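Local coordinates for protein putative cyclohexadienyl dehydrogenase and ADH prephenate dehydrogenase (Rhizobium meliloti, PDB 4WJI) that probably catalyses the oxidative decarboxylation of prephenate to 4-hydroxyphenylpyruvate in tyrosine biosynthesis, and binds NADP and tyrosine, at residues A[17-22]-A[69-74]; A[39-44]-A[130-135]; A[8-13]-A[56-61]. All coordinates share one frame; numbering follows the deposited sequence.

Interaction 1: A[17-22]-A[69-74]. With NAP (NADP nicotinamide-adenine-dinucleotide phosphate), chain B.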
loop_
_atom_site.group_PDB
_atom_site.type_symbol
_atom_site.label_atom_id
_atom_site.label_comp_id
_atom_site.label_asym_id
_atom_site.label_seq_id
_atom_site.Cartn_x
_atom_site.Cartn_y
_atom_site.Cartn_z
ATOM N N SER A 17 5.798 -20.053 12.748
ATOM C CA SER A 17 4.522 -20.757 12.951
ATOM C C SER A 17 3.792 -21.103 11.648
ATOM O O SER A 17 2.982 -22.047 11.609
ATOM C CB SER A 17 3.578 -20.006 13.892
ATOM O OG SER A 17 2.971 -18.908 13.264
ATOM N N SER A 18 4.009 -20.295 10.609
ATOM C CA SER A 18 3.462 -20.597 9.298
ATOM C C SER A 18 4.160 -21.835 8.722
ATOM O O SER A 18 3.527 -22.743 8.144
ATOM C CB SER A 18 3.535 -19.375 8.372
ATOM O OG SER A 18 2.667 -18.359 8.858
ATOM N N ILE A 19 5.477 -21.884 8.910
ATOM C CA ILE A 19 6.254 -23.075 8.497
ATOM C C ILE A 19 5.773 -24.297 9.288
ATOM O O ILE A 19 5.514 -25.353 8.717
ATOM C CB ILE A 19 7.753 -22.831 8.678
ATOM C CG1 ILE A 19 8.225 -21.733 7.709
ATOM C CG2 ILE A 19 8.519 -24.107 8.518
ATOM C CD1 ILE A 19 9.645 -21.300 7.919
ATOM N N ALA A 20 5.591 -24.143 10.587
ATOM C CA ALA A 20 5.090 -25.260 11.387
ATOM C C ALA A 20 3.748 -25.812 10.873
ATOM O O ALA A 20 3.574 -27.014 10.751
ATOM C CB ALA A 20 4.970 -24.874 12.852
ATOM N N ARG A 21 2.824 -24.911 10.537
ATOM C CA ARG A 21 1.510 -25.329 10.077
ATOM C C ARG A 21 1.618 -26.033 8.725
ATOM O O ARG A 21 0.919 -27.031 8.507
ATOM C CB ARG A 21 0.557 -24.131 10.026
ATOM C CG ARG A 21 0.089 -23.651 11.395
ATOM C CD ARG A 21 -0.771 -22.424 11.270
ATOM N NE ARG A 21 -1.315 -21.883 12.529
ATOM C CZ ARG A 21 -0.738 -20.954 13.284
ATOM N NH1 ARG A 21 0.501 -20.555 13.036
ATOM N NH2 ARG A 21 -1.373 -20.430 14.324
ATOM N N ASP A 22 2.467 -25.540 7.841
ATOM C CA ASP A 22 2.657 -26.193 6.547
ATOM C C ASP A 22 3.305 -27.584 6.673
ATOM O O ASP A 22 2.923 -28.524 5.943
ATOM C CB ASP A 22 3.517 -25.349 5.614
ATOM C CG ASP A 22 2.807 -24.183 5.065
ATOM O OD1 ASP A 22 1.538 -24.200 4.972
ATOM O OD2 ASP A 22 3.544 -23.230 4.658
ATOM N N VAL A 69 15.473 -24.583 11.525
ATOM C CA VAL A 69 15.034 -23.346 10.862
ATOM C C VAL A 69 15.007 -22.255 11.915
ATOM O O VAL A 69 14.239 -22.331 12.892
ATOM C CB VAL A 69 13.603 -23.518 10.279
ATOM C CG1 VAL A 69 13.177 -22.262 9.523
ATOM C CG2 VAL A 69 13.505 -24.720 9.389
ATOM N N VAL A 70 15.810 -21.221 11.683
ATOM C CA VAL A 70 15.922 -20.090 12.601
ATOM C C VAL A 70 15.048 -18.934 12.055
ATOM O O VAL A 70 15.308 -18.446 10.960
ATOM C CB VAL A 70 17.383 -19.655 12.764
ATOM C CG1 VAL A 70 17.477 -18.462 13.707
ATOM C CG2 VAL A 70 18.234 -20.815 13.264
ATOM N N SER A 71 14.030 -18.543 12.822
ATOM C CA SER A 71 13.028 -17.514 12.441
ATOM C C SER A 71 12.882 -16.484 13.557
ATOM O O SER A 71 11.864 -16.390 14.208
ATOM C CB SER A 71 11.637 -18.142 12.113
ATOM O OG SER A 71 11.762 -19.222 11.157
ATOM N N VAL A 72 13.940 -15.708 13.745
ATOM C CA VAL A 72 14.062 -14.683 14.798
ATOM C C VAL A 72 14.484 -13.349 14.158
ATOM O O VAL A 72 14.982 -13.341 13.029
ATOM C CB VAL A 72 15.097 -15.079 15.900
ATOM C CG1 VAL A 72 14.700 -16.405 16.561
ATOM C CG2 VAL A 72 16.520 -15.120 15.376
ATOM N N PRO A 73 14.299 -12.214 14.843
ATOM C CA PRO A 73 14.792 -10.956 14.266
ATOM C C PRO A 73 16.289 -11.056 13.943
ATOM O O PRO A 73 17.045 -11.747 14.660
ATOM C CB PRO A 73 14.518 -9.927 15.340
ATOM C CG PRO A 73 13.838 -10.577 16.432
ATOM C CD PRO A 73 13.698 -12.047 16.176
ATOM N N VAL A 74 16.694 -10.427 12.830
ATOM C CA VAL A 74 18.027 -10.740 12.322
ATOM C C VAL A 74 19.166 -10.404 13.264
ATOM O O VAL A 74 20.246 -11.032 13.204
ATOM C CB VAL A 74 18.331 -10.195 10.915
ATOM C CG1 VAL A 74 17.447 -10.855 9.857
ATOM C CG2 VAL A 74 18.214 -8.687 10.866
HETATM P PA NAP B . 7.724 -12.515 15.005
HETATM O O1A NAP B . 6.368 -12.951 14.601
HETATM O O2A NAP B . 7.938 -11.292 15.830
HETATM O O5B NAP B . 8.411 -13.733 15.795
HETATM C C5B NAP B . 9.641 -13.536 16.481
HETATM C C4B NAP B . 10.196 -14.838 17.054
HETATM O O4B NAP B . 11.545 -14.608 17.445
HETATM C C3B NAP B . 9.486 -15.274 18.323
HETATM O O3B NAP B . 9.601 -16.675 18.513
HETATM C C2B NAP B . 10.296 -14.615 19.408
HETATM O O2B NAP B . 10.246 -15.326 20.614
HETATM C C1B NAP B . 11.689 -14.726 18.850
HETATM N N9A NAP B . 12.701 -13.747 19.334
HETATM C C8A NAP B . 12.607 -12.428 19.367
HETATM N N7A NAP B . 13.690 -11.828 19.790
HETATM C C5A NAP B . 14.557 -12.841 20.064
HETATM C C6A NAP B . 15.877 -12.865 20.559
HETATM N N6A NAP B . 16.528 -11.726 20.863
HETATM N N1A NAP B . 16.452 -14.043 20.686
HETATM C C2A NAP B . 15.787 -15.141 20.368
HETATM N N3A NAP B . 14.551 -15.223 19.913
HETATM C C4A NAP B . 13.957 -14.045 19.777
HETATM O O3 NAP B . 8.690 -12.422 13.730
HETATM P PN NAP B . 8.614 -13.004 12.245
HETATM O O1N NAP B . 7.783 -12.078 11.510
HETATM O O2N NAP B . 8.289 -14.430 12.255
HETATM O O5D NAP B . 10.124 -12.761 11.730
HETATM C C5D NAP B . 11.157 -13.687 11.957
HETATM C C4D NAP B . 12.218 -13.509 10.875
HETATM O O4D NAP B . 11.591 -13.633 9.614
HETATM C C3D NAP B . 12.863 -12.156 10.875
HETATM O O3D NAP B . 14.252 -12.288 10.624
HETATM C C2D NAP B . 12.185 -11.406 9.754
HETATM O O2D NAP B . 13.055 -10.442 9.219
HETATM C C1D NAP B . 11.957 -12.561 8.780
HETATM N N1N NAP B . 10.812 -12.410 7.869
HETATM C C2N NAP B . 9.702 -11.781 8.262
HETATM C C3N NAP B . 8.631 -11.636 7.413
HETATM C C7N NAP B . 7.358 -10.910 7.785
HETATM O O7N NAP B . 6.627 -10.536 6.908
HETATM N N7N NAP B . 7.108 -10.726 9.062
HETATM C C4N NAP B . 8.730 -12.168 6.155
HETATM C C5N NAP B . 9.874 -12.830 5.793
HETATM C C6N NAP B . 10.936 -12.924 6.651
HETATM P P2B NAP B . 9.394 -14.797 21.871
HETATM O O1X NAP B . 8.061 -14.387 21.342
HETATM O O2X NAP B . 9.331 -15.998 22.771
HETATM O O3X NAP B . 10.105 -13.614 22.500
#

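Interaction 2: A[39-44]-A[130-135]. With NAP (NADP nicotinamide-adenine-dinucleotide phosphate), chain B.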
loop_
_atom_site.group_PDB
_atom_site.type_symbol
_atom_site.label_atom_id
_atom_site.label_comp_id
_atom_site.label_asym_id
_atom_site.label_seq_id
_atom_site.Cartn_x
_atom_site.Cartn_y
_atom_site.Cartn_z
ATOM N N GLU A 39 8.478 -18.195 27.871
ATOM C CA GLU A 39 7.505 -19.195 28.319
ATOM C C GLU A 39 6.124 -18.872 27.717
ATOM O O GLU A 39 5.376 -19.778 27.311
ATOM C CB GLU A 39 7.449 -19.331 29.862
ATOM C CG GLU A 39 8.836 -19.540 30.506
ATOM C CD GLU A 39 8.847 -19.897 32.004
ATOM O OE1 GLU A 39 9.695 -19.322 32.757
ATOM O OE2 GLU A 39 8.057 -20.778 32.427
ATOM N N ALA A 40 5.787 -17.584 27.637
ATOM C CA ALA A 40 4.470 -17.192 27.146
ATOM C C ALA A 40 4.266 -17.647 25.690
ATOM O O ALA A 40 3.227 -18.227 25.318
ATOM C CB ALA A 40 4.279 -15.692 27.262
ATOM N N THR A 41 5.266 -17.394 24.850
ATOM C CA THR A 41 5.118 -17.789 23.451
ATOM C C THR A 41 5.156 -19.288 23.308
ATOM O O THR A 41 4.432 -19.855 22.508
ATOM C CB THR A 41 6.202 -17.114 22.581
ATOM O OG1 THR A 41 6.091 -15.700 22.750
ATOM C CG2 THR A 41 6.046 -17.397 21.129
ATOM N N LEU A 42 5.977 -19.948 24.106
ATOM C CA LEU A 42 6.033 -21.413 24.011
ATOM C C LEU A 42 4.693 -22.053 24.409
ATOM O O LEU A 42 4.262 -23.019 23.767
ATOM C CB LEU A 42 7.202 -21.984 24.835
ATOM C CG LEU A 42 7.566 -23.442 24.599
ATOM C CD1 LEU A 42 8.138 -23.611 23.189
ATOM C CD2 LEU A 42 8.519 -23.949 25.668
ATOM N N LYS A 43 4.058 -21.511 25.451
ATOM C CA LYS A 43 2.760 -21.992 25.871
ATOM C C LYS A 43 1.711 -21.814 24.778
ATOM O O LYS A 43 0.885 -22.692 24.555
ATOM C CB LYS A 43 2.298 -21.283 27.148
ATOM C CG LYS A 43 0.891 -21.727 27.616
ATOM C CD LYS A 43 0.437 -21.005 28.885
ATOM N N ARG A 44 1.726 -20.657 24.122
ATOM C CA ARG A 44 0.810 -20.427 23.033
ATOM C C ARG A 44 1.038 -21.430 21.932
ATOM O O ARG A 44 0.079 -21.959 21.363
ATOM C CB ARG A 44 0.924 -19.002 22.512
ATOM C CG ARG A 44 -0.246 -18.595 21.661
ATOM C CD ARG A 44 -1.547 -18.391 22.430
ATOM N NE ARG A 44 -2.659 -18.600 21.521
ATOM C CZ ARG A 44 -3.572 -19.557 21.639
ATOM N NH1 ARG A 44 -3.592 -20.376 22.692
ATOM N NH2 ARG A 44 -4.535 -19.630 20.724
ATOM N N SER A 130 2.323 -10.401 13.798
ATOM C CA SER A 130 3.420 -11.123 14.444
ATOM C C SER A 130 2.917 -12.116 15.477
ATOM O O SER A 130 1.760 -12.036 15.928
ATOM C CB SER A 130 4.398 -10.140 15.111
ATOM O OG SER A 130 4.914 -9.191 14.216
ATOM N N GLY A 131 3.790 -13.062 15.829
ATOM C CA GLY A 131 3.503 -14.079 16.863
ATOM C C GLY A 131 2.824 -15.319 16.305
ATOM O O GLY A 131 2.394 -15.343 15.169
ATOM N N PRO A 132 2.731 -16.385 17.131
ATOM C CA PRO A 132 2.238 -17.651 16.664
ATOM C C PRO A 132 0.811 -17.665 16.222
ATOM O O PRO A 132 0.450 -18.483 15.373
ATOM C CB PRO A 132 2.477 -18.596 17.830
ATOM C CG PRO A 132 2.597 -17.745 19.040
ATOM C CD PRO A 132 3.207 -16.460 18.515
ATOM N N ASP A 133 -0.016 -16.797 16.796
ATOM C CA ASP A 133 -1.407 -16.765 16.400
ATOM C C ASP A 133 -1.610 -16.103 15.034
ATOM O O ASP A 133 -2.662 -16.256 14.428
ATOM C CB ASP A 133 -2.254 -16.104 17.467
ATOM C CG ASP A 133 -2.380 -16.967 18.736
ATOM O OD1 ASP A 133 -3.183 -17.909 18.726
ATOM O OD2 ASP A 133 -1.669 -16.709 19.741
ATOM N N ALA A 134 -0.611 -15.353 14.554
ATOM C CA ALA A 134 -0.681 -14.681 13.258
ATOM C C ALA A 134 -0.403 -15.611 12.065
ATOM O O ALA A 134 -0.771 -15.276 10.941
ATOM C CB ALA A 134 0.318 -13.532 13.210
ATOM N N GLY A 135 0.286 -16.733 12.289
ATOM C CA GLY A 135 0.662 -17.605 11.197
ATOM C C GLY A 135 -0.518 -18.417 10.675
ATOM O O GLY A 135 -1.556 -18.528 11.347
HETATM P PA NAP B . 7.724 -12.515 15.005
HETATM O O1A NAP B . 6.368 -12.951 14.601
HETATM O O2A NAP B . 7.938 -11.292 15.830
HETATM O O5B NAP B . 8.411 -13.733 15.795
HETATM C C5B NAP B . 9.641 -13.536 16.481
HETATM C C4B NAP B . 10.196 -14.838 17.054
HETATM O O4B NAP B . 11.545 -14.608 17.445
HETATM C C3B NAP B . 9.486 -15.274 18.323
HETATM O O3B NAP B . 9.601 -16.675 18.513
HETATM C C2B NAP B . 10.296 -14.615 19.408
HETATM O O2B NAP B . 10.246 -15.326 20.614
HETATM C C1B NAP B . 11.689 -14.726 18.850
HETATM N N9A NAP B . 12.701 -13.747 19.334
HETATM C C8A NAP B . 12.607 -12.428 19.367
HETATM N N7A NAP B . 13.690 -11.828 19.790
HETATM C C5A NAP B . 14.557 -12.841 20.064
HETATM C C6A NAP B . 15.877 -12.865 20.559
HETATM N N6A NAP B . 16.528 -11.726 20.863
HETATM N N1A NAP B . 16.452 -14.043 20.686
HETATM C C2A NAP B . 15.787 -15.141 20.368
HETATM N N3A NAP B . 14.551 -15.223 19.913
HETATM C C4A NAP B . 13.957 -14.045 19.777
HETATM O O3 NAP B . 8.690 -12.422 13.730
HETATM P PN NAP B . 8.614 -13.004 12.245
HETATM O O1N NAP B . 7.783 -12.078 11.510
HETATM O O2N NAP B . 8.289 -14.430 12.255
HETATM O O5D NAP B . 10.124 -12.761 11.730
HETATM C C5D NAP B . 11.157 -13.687 11.957
HETATM C C4D NAP B . 12.218 -13.509 10.875
HETATM O O4D NAP B . 11.591 -13.633 9.614
HETATM C C3D NAP B . 12.863 -12.156 10.875
HETATM O O3D NAP B . 14.252 -12.288 10.624
HETATM C C2D NAP B . 12.185 -11.406 9.754
HETATM O O2D NAP B . 13.055 -10.442 9.219
HETATM C C1D NAP B . 11.957 -12.561 8.780
HETATM N N1N NAP B . 10.812 -12.410 7.869
HETATM C C2N NAP B . 9.702 -11.781 8.262
HETATM C C3N NAP B . 8.631 -11.636 7.413
HETATM C C7N NAP B . 7.358 -10.910 7.785
HETATM O O7N NAP B . 6.627 -10.536 6.908
HETATM N N7N NAP B . 7.108 -10.726 9.062
HETATM C C4N NAP B . 8.730 -12.168 6.155
HETATM C C5N NAP B . 9.874 -12.830 5.793
HETATM C C6N NAP B . 10.936 -12.924 6.651
HETATM P P2B NAP B . 9.394 -14.797 21.871
HETATM O O1X NAP B . 8.061 -14.387 21.342
HETATM O O2X NAP B . 9.331 -15.998 22.771
HETATM O O3X NAP B . 10.105 -13.614 22.500
#

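Interaction 3: A[8-13]-A[56-61]. With NAP (NADP nicotinamide-adenine-dinucleotide phosphate), chain B.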
loop_
_atom_site.group_PDB
_atom_site.type_symbol
_atom_site.label_atom_id
_atom_site.label_comp_id
_atom_site.label_asym_id
_atom_site.label_seq_id
_atom_site.Cartn_x
_atom_site.Cartn_y
_atom_site.Cartn_z
ATOM N N ALA A 8 13.652 -28.859 13.712
ATOM C CA ALA A 8 13.616 -27.981 14.878
ATOM C C ALA A 8 13.366 -26.549 14.410
ATOM O O ALA A 8 14.080 -26.034 13.521
ATOM C CB ALA A 8 14.938 -28.023 15.600
ATOM N N LEU A 9 12.339 -25.920 15.001
ATOM C CA LEU A 9 11.971 -24.544 14.661
ATOM C C LEU A 9 12.386 -23.683 15.809
ATOM O O LEU A 9 11.851 -23.817 16.915
ATOM C CB LEU A 9 10.466 -24.441 14.451
ATOM C CG LEU A 9 9.940 -25.349 13.323
ATOM C CD1 LEU A 9 8.430 -25.221 13.217
ATOM C CD2 LEU A 9 10.611 -25.048 11.971
ATOM N N ILE A 10 13.364 -22.808 15.548
ATOM C CA ILE A 10 13.827 -21.862 16.585
ATOM C C ILE A 10 13.223 -20.503 16.255
ATOM O O ILE A 10 13.608 -19.860 15.263
ATOM C CB ILE A 10 15.351 -21.740 16.611
ATOM C CG1 ILE A 10 16.001 -23.114 16.830
ATOM C CG2 ILE A 10 15.763 -20.728 17.707
ATOM C CD1 ILE A 10 17.510 -23.150 16.826
ATOM N N GLY A 11 12.245 -20.078 17.055
ATOM C CA GLY A 11 11.416 -18.945 16.698
ATOM C C GLY A 11 10.097 -19.442 16.099
ATOM O O GLY A 11 10.093 -20.292 15.204
ATOM N N ILE A 12 8.991 -18.948 16.623
ATOM C CA ILE A 12 7.677 -19.494 16.327
ATOM C C ILE A 12 6.654 -18.357 16.216
ATOM O O ILE A 12 5.490 -18.499 16.571
ATOM C CB ILE A 12 7.311 -20.614 17.361
ATOM C CG1 ILE A 12 6.232 -21.569 16.793
ATOM C CG2 ILE A 12 7.013 -20.043 18.722
ATOM C CD1 ILE A 12 6.751 -22.479 15.697
ATOM N N GLY A 13 7.087 -17.230 15.632
ATOM C CA GLY A 13 6.182 -16.149 15.339
ATOM C C GLY A 13 5.487 -16.330 13.982
ATOM O O GLY A 13 5.155 -17.447 13.583
ATOM N N LEU A 56 12.353 -24.698 26.068
ATOM C CA LEU A 56 12.902 -23.362 26.168
ATOM C C LEU A 56 14.370 -23.253 25.752
ATOM O O LEU A 56 14.889 -22.133 25.574
ATOM C CB LEU A 56 12.731 -22.838 27.592
ATOM C CG LEU A 56 11.307 -22.671 28.134
ATOM C CD1 LEU A 56 11.291 -22.533 29.668
ATOM C CD2 LEU A 56 10.645 -21.447 27.487
ATOM N N SER A 57 15.036 -24.389 25.584
ATOM C CA SER A 57 16.425 -24.411 25.253
ATOM C C SER A 57 16.633 -24.703 23.790
ATOM O O SER A 57 16.378 -25.835 23.339
ATOM C CB SER A 57 17.104 -25.475 26.070
ATOM O OG SER A 57 18.406 -25.667 25.647
ATOM N N ALA A 58 17.150 -23.724 23.040
ATOM C CA ALA A 58 17.512 -23.979 21.640
ATOM C C ALA A 58 18.603 -25.072 21.517
ATOM O O ALA A 58 18.575 -25.878 20.598
ATOM C CB ALA A 58 17.958 -22.690 20.973
ATOM N N ALA A 59 19.540 -25.110 22.466
ATOM C CA ALA A 59 20.560 -26.145 22.459
ATOM C C ALA A 59 19.909 -27.532 22.524
ATOM O O ALA A 59 20.267 -28.424 21.739
ATOM C CB ALA A 59 21.528 -25.935 23.599
ATOM N N GLU A 60 18.969 -27.724 23.450
ATOM C CA GLU A 60 18.254 -29.001 23.517
ATOM C C GLU A 60 17.427 -29.272 22.259
ATOM O O GLU A 60 17.362 -30.409 21.774
ATOM C CB GLU A 60 17.246 -29.021 24.666
ATOM C CG GLU A 60 17.746 -29.154 26.069
ATOM C CD GLU A 60 16.583 -29.413 27.043
ATOM O OE1 GLU A 60 15.346 -29.340 26.662
ATOM O OE2 GLU A 60 16.912 -29.683 28.214
ATOM N N ALA A 61 16.821 -28.221 21.717
ATOM C CA ALA A 61 15.910 -28.387 20.577
ATOM C C ALA A 61 16.566 -28.994 19.348
ATOM O O ALA A 61 15.900 -29.702 18.553
ATOM C CB ALA A 61 15.280 -27.056 20.197
HETATM P PA NAP B . 7.724 -12.515 15.005
HETATM O O1A NAP B . 6.368 -12.951 14.601
HETATM O O2A NAP B . 7.938 -11.292 15.830
HETATM O O5B NAP B . 8.411 -13.733 15.795
HETATM C C5B NAP B . 9.641 -13.536 16.481
HETATM C C4B NAP B . 10.196 -14.838 17.054
HETATM O O4B NAP B . 11.545 -14.608 17.445
HETATM C C3B NAP B . 9.486 -15.274 18.323
HETATM O O3B NAP B . 9.601 -16.675 18.513
HETATM C C2B NAP B . 10.296 -14.615 19.408
HETATM O O2B NAP B . 10.246 -15.326 20.614
HETATM C C1B NAP B . 11.689 -14.726 18.850
HETATM N N9A NAP B . 12.701 -13.747 19.334
HETATM C C8A NAP B . 12.607 -12.428 19.367
HETATM N N7A NAP B . 13.690 -11.828 19.790
HETATM C C5A NAP B . 14.557 -12.841 20.064
HETATM C C6A NAP B . 15.877 -12.865 20.559
HETATM N N6A NAP B . 16.528 -11.726 20.863
HETATM N N1A NAP B . 16.452 -14.043 20.686
HETATM C C2A NAP B . 15.787 -15.141 20.368
HETATM N N3A NAP B . 14.551 -15.223 19.913
HETATM C C4A NAP B . 13.957 -14.045 19.777
HETATM O O3 NAP B . 8.690 -12.422 13.730
HETATM P PN NAP B . 8.614 -13.004 12.245
HETATM O O1N NAP B . 7.783 -12.078 11.510
HETATM O O2N NAP B . 8.289 -14.430 12.255
HETATM O O5D NAP B . 10.124 -12.761 11.730
HETATM C C5D NAP B . 11.157 -13.687 11.957
HETATM C C4D NAP B . 12.218 -13.509 10.875
HETATM O O4D NAP B . 11.591 -13.633 9.614
HETATM C C3D NAP B . 12.863 -12.156 10.875
HETATM O O3D NAP B . 14.252 -12.288 10.624
HETATM C C2D NAP B . 12.185 -11.406 9.754
HETATM O O2D NAP B . 13.055 -10.442 9.219
HETATM C C1D NAP B . 11.957 -12.561 8.780
HETATM N N1N NAP B . 10.812 -12.410 7.869
HETATM C C2N NAP B . 9.702 -11.781 8.262
HETATM C C3N NAP B . 8.631 -11.636 7.413
HETATM C C7N NAP B . 7.358 -10.910 7.785
HETATM O O7N NAP B . 6.627 -10.536 6.908
HETATM N N7N NAP B . 7.108 -10.726 9.062
HETATM C C4N NAP B . 8.730 -12.168 6.155
HETATM C C5N NAP B . 9.874 -12.830 5.793
HETATM C C6N NAP B . 10.936 -12.924 6.651
HETATM P P2B NAP B . 9.394 -14.797 21.871
HETATM O O1X NAP B . 8.061 -14.387 21.342
HETATM O O2X NAP B . 9.331 -15.998 22.771
HETATM O O3X NAP B . 10.105 -13.614 22.500
#

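Interaction 1: A[17-22]-A[69-74]
Ile19, on the helix that follows the first strand of the Rossmann fold, reaches across to Val69 on the neighbouring strand 67-70, and the two side chains meet tip to tip. From its CB, which is directed at the strand, the side chain divides into two branches. CG1 lies anti to the carbonyl carbon (chi1 -66°), and from there an extended second torsion of 173° carries CD1 out to the strand. CD1 does the touching: it lies 4.0 Å from Val69 CG1, the methyl that stands anti to its own backbone N, and 4.4 Å from Ser71 OG. The same isoleucine packs against Leu9 of strand 4-10 and against Phe164 and Trp165 of helix 155-167, so it sits within a hydrophobic layer between sheet and helices.

Beyond Val70 the strand ends and its continuation passes to the dinucleotide. The nicotinamide ribose hydroxyl O3D of NADP donates a hydrogen bond to Val72 O at 2.7 Å. Val72 CG1 comes within 3.6 Å of adenine N3A, and Pro73 CD packs 3.4 Å from C8A of the same base. This is the usual Rossmann layout, in which the loop after the fourth strand in sequence runs beside the cofactor.

No hydrogen bond joins the two segments, whose shared buried surface is a modest 77 Å². The backbone bonds of the strand run instead to the strands beside it, and Val72 O adds the bond to NADP. The contact itself is apolar, so helix and strand are held together here by dispersion and the exclusion of water.

Interaction 2: A[39-44]-A[130-135]
Arg44 and Asp133 cross at about a right angle, yet their flat ends lie almost in one plane, with the guanidinium and carboxylate only 13° apart. The arginine offers its side rather than its end: NE meets Asp133 OD2 at 2.8 Å and NH2 meets Asp133 OD1 at 3.0 Å, each oxygen using its syn lone pair. A weak third bond runs from NE to OD1, and none of the three is straight. A bend at the second torsion (chi2 71°) turns the arginine chain so that NE faces the loop, and the bidentate pairing should hinder rotation of either group. Pro132, the residue before Asp133, puts its CG 4.0 Å from Arg44 CG, the two side chains meeting at a slant. The same ring packs its CD against Thr41 CG2 at 4.0 Å.

Helix 39-48 follows the second strand of the Rossmann fold, at whose end NADP-dependent members hold the 2'-phosphate, and the loop 130-135 belongs to the stretch between strands 117-123 and 144-147. Both reach the cofactor. Thr41 OG1 donates to phosphate oxygen O1X at 2.8 Å; it is also hydrogen-bonded to Ser38 OG, itself a ligand of NADP. From the other segment, Gly131 N points almost straight at diphosphate oxygen O1A, 2.9 Å away with an angle of 174°. Pro132 O receives Arg21 NH2 from helix 14-26, while Leu48 packs against both Pro132 and Asp133.

Interaction 3: A[8-13]-A[56-61]
Ile10 extends its CD1 methyl over Ala58 CB, 4.2 Å away, at the start of the short helix 58-61. CB itself is not aimed at the helix; with chi1 at -57° and the chain stretched beyond it, CD1 gains the reach. Val80 and Ile84 of helix 77-84 touch the same side chain, and Ile84 also packs on Ala58, which makes a small apolar cluster of the isoleucine, the alanine and that helix. Two residues back along the strand, Ala8 directs its CB at the helix and comes within 3.5 Å of Ala61 O. Small side chains on the helix let the two backbones approach closely: the CA atoms of Ala8 and Ala61 are 6.2 Å apart.

Strand 4-10 is the first strand of the Rossmann nucleotide-binding fold, and it leads into a glycine-rich turn consistent with the GxGxxG signature formed by Gly11, Gly13 and Gly16. In that turn Ile12 N donates to the adenosine ribose hydroxyl O3B of NADP at 3.0 Å, nearly straight at 168°. Gly13 CA passes 3.3 Å from diphosphate oxygen O1A. Gly13 is also the N-cap of helix 14-26.

At the other segment, Ser57 caps helix 58-61: its OG accepts from Glu60 N at 3.1 Å with an angle of 172°, so the first turn begins with one of its backbone amides satisfied. Thr55 OG1, just ahead of the helix, is hydrogen-bonded to both Ser57 N and Glu60 OE1.

From the N terminus, strand 4-10 runs into the glycine-rich turn and then helix 14-26, so the first segments of interactions 3 and 1 are consecutive; 39-44 of interaction 2 follows on the next helix. The chain then closes interaction 3 at 56-61, interaction 1 at 69-74 and, much later, interaction 2 at 130-135. All three loops cross, none lying wholly within another. Interactions 1 and 3 meet in the central sheet, where strands 4-10 and 67-70 are neighbours, and interaction 2 joins the helix after the second strand to a distant loop that also bonds to helix 14-26. All three touch NADP, interactions 2 and 3 both at its diphosphate.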